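Contact-dependent inhibitor I (Escherichia coli NC101, PDB 5I4Q) probably protects the cell from contact-dependent growth inhibition by binding the CdiA toxin, with which it forms a complex. Local coordinates at residues R56-L61 and Q77-H82. Sequence-based numbering, arbitrary orientation.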
ATOM      1  N   ARG B  56      -8.730   3.458 -22.872  1.00 39.16           N
ATOM      2  CA  ARG B  56      -7.855   4.434 -22.222  1.00 40.93           C
ATOM      3  C   ARG B  56      -7.863   4.138 -20.717  1.00 39.98           C
ATOM      4  O   ARG B  56      -6.820   4.163 -20.071  1.00 38.27           O
ATOM      5  CB  ARG B  56      -8.291   5.854 -22.470  1.00 45.16           C
ATOM      6  CG  ARG B  56      -7.303   6.910 -21.978  1.00 51.42           C
ATOM      7  CD  ARG B  56      -7.909   8.308 -21.861  1.00 59.15           C
ATOM      8  NE  ARG B  56      -8.663   8.468 -20.625  1.00 63.32           N
ATOM      9  CZ  ARG B  56      -9.984   8.610 -20.502  1.00 65.57           C
ATOM     10  NH1 ARG B  56     -10.491   8.724 -19.276  1.00 69.50           N
ATOM     11  NH2 ARG B  56     -10.803   8.632 -21.557  1.00 65.83           N
HETATM   12  N   MSE B  57      -9.033   3.802 -20.199  1.00 40.23           N
HETATM   13  CA  MSE B  57      -9.164   3.452 -18.795  1.00 44.19           C
HETATM   14  C   MSE B  57      -8.474   2.158 -18.465  1.00 37.61           C
HETATM   15  O   MSE B  57      -7.871   2.066 -17.444  1.00 36.75           O
HETATM   16  CB  MSE B  57     -10.641   3.384 -18.367  1.00 46.63           C
HETATM   17  CG  MSE B  57     -11.179   4.804 -18.438  1.00 58.32           C
HETATM   18 SE   MSE B  57     -12.981   4.946 -17.603  0.90 75.80          SE
HETATM   19  CE  MSE B  57     -13.443   6.754 -18.328  1.00 81.75           C
ATOM     20  N   GLN B  58      -8.658   1.152 -19.295  1.00 34.85           N
ATOM     21  CA  GLN B  58      -7.995  -0.098 -19.122  1.00 35.06           C
ATOM     22  C   GLN B  58      -6.488   0.146 -19.094  1.00 33.68           C
ATOM     23  O   GLN B  58      -5.801  -0.442 -18.300  1.00 33.74           O
ATOM     24  CB  GLN B  58      -8.399  -1.095 -20.217  1.00 34.79           C
ATOM     25  CG  GLN B  58      -7.712  -2.478 -20.189  1.00 34.52           C
ATOM     26  CD  GLN B  58      -6.257  -2.493 -20.603  1.00 34.54           C
ATOM     27  OE1 GLN B  58      -5.772  -1.592 -21.280  1.00 34.80           O
ATOM     28  NE2 GLN B  58      -5.534  -3.519 -20.184  1.00 36.77           N
ATOM     29  N   SER B  59      -5.996   1.021 -19.963  1.00 35.03           N
ATOM     30  CA  SER B  59      -4.545   1.301 -20.071  1.00 35.01           C
ATOM     31  C   SER B  59      -4.018   1.899 -18.828  1.00 35.48           C
ATOM     32  O   SER B  59      -2.920   1.547 -18.403  1.00 36.61           O
ATOM     33  CB  SER B  59      -4.203   2.187 -21.252  1.00 36.15           C
ATOM     34  OG  SER B  59      -4.546   1.481 -22.445  1.00 39.95           O
ATOM     35  N   GLU B  60      -4.814   2.735 -18.192  1.00 35.35           N
ATOM     36  CA  GLU B  60      -4.387   3.319 -16.969  1.00 35.66           C
ATOM     37  C   GLU B  60      -4.391   2.262 -15.870  1.00 35.30           C
ATOM     38  O   GLU B  60      -3.543   2.296 -14.975  1.00 31.41           O
ATOM     39  CB  GLU B  60      -5.299   4.485 -16.610  1.00 37.94           C
ATOM     40  CG  GLU B  60      -5.173   5.647 -17.569  1.00 40.56           C
ATOM     41  CD  GLU B  60      -6.354   6.652 -17.522  1.00 45.09           C
ATOM     42  OE1 GLU B  60      -7.287   6.503 -16.717  1.00 46.28           O
ATOM     43  OE2 GLU B  60      -6.321   7.629 -18.300  1.00 46.82           O
ATOM     44  N   LEU B  61      -5.409   1.370 -15.887  1.00 35.43           N
ATOM     45  CA  LEU B  61      -5.484   0.330 -14.877  1.00 34.39           C
ATOM     46  C   LEU B  61      -4.340  -0.667 -15.065  1.00 33.01           C
ATOM     47  O   LEU B  61      -3.790  -1.170 -14.112  1.00 33.21           O
ATOM     48  CB  LEU B  61      -6.818  -0.364 -14.898  1.00 35.60           C
ATOM     49  CG  LEU B  61      -7.950   0.495 -14.339  1.00 38.35           C
ATOM     50  CD1 LEU B  61      -9.267  -0.037 -14.798  1.00 41.30           C
ATOM     51  CD2 LEU B  61      -8.001   0.603 -12.845  1.00 39.69           C
ATOM     52  N   GLN B  77      -8.984  -6.994 -12.132  1.00 43.92           N
ATOM     53  CA  GLN B  77      -7.952  -7.838 -12.748  1.00 46.83           C
ATOM     54  C   GLN B  77      -8.422  -8.539 -14.012  1.00 47.06           C
ATOM     55  O   GLN B  77      -7.725  -8.557 -15.002  1.00 46.04           O
ATOM     56  CB  GLN B  77      -7.435  -8.893 -11.805  1.00 52.24           C
ATOM     57  CG  GLN B  77      -6.050  -8.635 -11.259  1.00 60.33           C
ATOM     58  CD  GLN B  77      -5.738  -9.539 -10.064  1.00 70.67           C
ATOM     59  OE1 GLN B  77      -6.300  -9.370  -8.970  1.00 77.58           O
ATOM     60  NE2 GLN B  77      -4.847 -10.494 -10.263  1.00 75.48           N
ATOM     61  N   ASP B  78      -9.609  -9.114 -13.975  1.00 49.66           N
ATOM     62  CA  ASP B  78     -10.204  -9.721 -15.148  1.00 51.31           C
ATOM     63  C   ASP B  78     -10.446  -8.711 -16.228  1.00 46.66           C
ATOM     64  O   ASP B  78     -10.137  -8.979 -17.389  1.00 45.27           O
ATOM     65  CB  ASP B  78     -11.513 -10.422 -14.811  1.00 57.24           C
ATOM     66  CG  ASP B  78     -11.299 -11.676 -13.978  1.00 63.28           C
ATOM     67  OD1 ASP B  78     -10.161 -12.238 -13.940  1.00 66.23           O
ATOM     68  OD2 ASP B  78     -12.277 -12.100 -13.338  1.00 72.56           O
ATOM     69  N   LEU B  79     -10.937  -7.546 -15.858  1.00 43.14           N
ATOM     70  CA  LEU B  79     -11.098  -6.491 -16.818  1.00 44.97           C
ATOM     71  C   LEU B  79      -9.787  -6.076 -17.496  1.00 43.47           C
ATOM     72  O   LEU B  79      -9.754  -5.883 -18.726  1.00 44.28           O
ATOM     73  CB  LEU B  79     -11.715  -5.252 -16.186  1.00 49.34           C
ATOM     74  CG  LEU B  79     -11.826  -4.169 -17.272  1.00 54.66           C
ATOM     75  CD1 LEU B  79     -13.236  -3.608 -17.323  1.00 59.72           C
ATOM     76  CD2 LEU B  79     -10.752  -3.085 -17.183  1.00 54.34           C
ATOM     77  N   ILE B  80      -8.724  -5.904 -16.708  1.00 40.81           N
ATOM     78  CA  ILE B  80      -7.418  -5.535 -17.261  1.00 38.97           C
ATOM     79  C   ILE B  80      -6.918  -6.565 -18.291  1.00 39.58           C
ATOM     80  O   ILE B  80      -6.384  -6.210 -19.345  1.00 39.88           O
ATOM     81  CB  ILE B  80      -6.375  -5.355 -16.175  1.00 38.41           C
ATOM     82  CG1 ILE B  80      -6.656  -4.090 -15.327  1.00 37.26           C
ATOM     83  CG2 ILE B  80      -4.984  -5.285 -16.778  1.00 36.50           C
ATOM     84  CD1 ILE B  80      -5.707  -3.988 -14.154  1.00 36.24           C
ATOM     85  N   TYR B  81      -7.113  -7.835 -18.002  1.00 40.06           N
ATOM     86  CA  TYR B  81      -6.771  -8.877 -18.970  1.00 40.67           C
ATOM     87  C   TYR B  81      -7.667  -8.820 -20.221  1.00 39.20           C
ATOM     88  O   TYR B  81      -7.220  -8.618 -21.355  1.00 38.81           O
ATOM     89  CB  TYR B  81      -6.849 -10.256 -18.298  1.00 42.03           C
ATOM     90  CG  TYR B  81      -6.742 -11.356 -19.299  1.00 43.32           C
ATOM     91  CD1 TYR B  81      -5.485 -11.764 -19.807  1.00 44.20           C
ATOM     92  CD2 TYR B  81      -7.883 -11.972 -19.800  1.00 45.20           C
ATOM     93  CE1 TYR B  81      -5.391 -12.743 -20.783  1.00 44.94           C
ATOM     94  CE2 TYR B  81      -7.787 -12.963 -20.762  1.00 45.62           C
ATOM     95  CZ  TYR B  81      -6.546 -13.341 -21.238  1.00 46.45           C
ATOM     96  OH  TYR B  81      -6.491 -14.289 -22.208  1.00 53.25           O
ATOM     97  N   HIS B  82      -8.950  -9.005 -20.039  1.00 40.35           N
ATOM     98  CA  HIS B  82      -9.861  -9.110 -21.211  1.00 42.92           C
ATOM     99  C   HIS B  82      -9.864  -7.921 -22.166  1.00 42.41           C
ATOM    100  O   HIS B  82     -10.040  -8.108 -23.365  1.00 46.73           O
ATOM    101  CB  HIS B  82     -11.274  -9.341 -20.743  1.00 44.62           C
ATOM    102  CG  HIS B  82     -11.468 -10.659 -20.065  1.00 48.10           C
ATOM    103  ND1 HIS B  82     -11.378 -11.855 -20.743  1.00 51.61           N
ATOM    104  CD2 HIS B  82     -11.829 -10.968 -18.800  1.00 48.27           C
ATOM    105  CE1 HIS B  82     -11.623 -12.847 -19.907  1.00 52.13           C
ATOM    106  NE2 HIS B  82     -11.909 -12.334 -18.725  1.00 51.98           N
TER
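NE2 of Q58 donates a hydrogen bond to the backbone O of I80 at 2.9 Å and is also hydrogen-bonded to OD1 of D84, just past the end of helix 74-82. The bond to I80 lands on a lone pair in the carbonyl plane, with a moderately bent N-H...O angle of 149°. CG of Q58 stands anti to its backbone N (chi1 178°), and the chain bends at chi2, which brings CD round toward I80. NE2 thus has two partners near the carboxyl-terminal end of that helix. In this all-helical fold the short helix 74-82 crosses helix 44-66 steeply, the segment axes passing 9.4 Å apart at a signed angle of -116°. Beside the polar link, L61 meets the consecutive residues L79 and I80: its CB lies 3.8 Å from CG1 of I80, and its CD1 touches CD2 of L79 at 4.1 Å, the two leucine side chains crossing at about a right angle. Both leucines also pack on helix 4-40, L61 against L25 and Y28 and L79 against I32. Farther round helix 74-82, OH of Y81 is hydrogen-bonded to OE1 of E73 of the Contact-dependent inhibitor A chain.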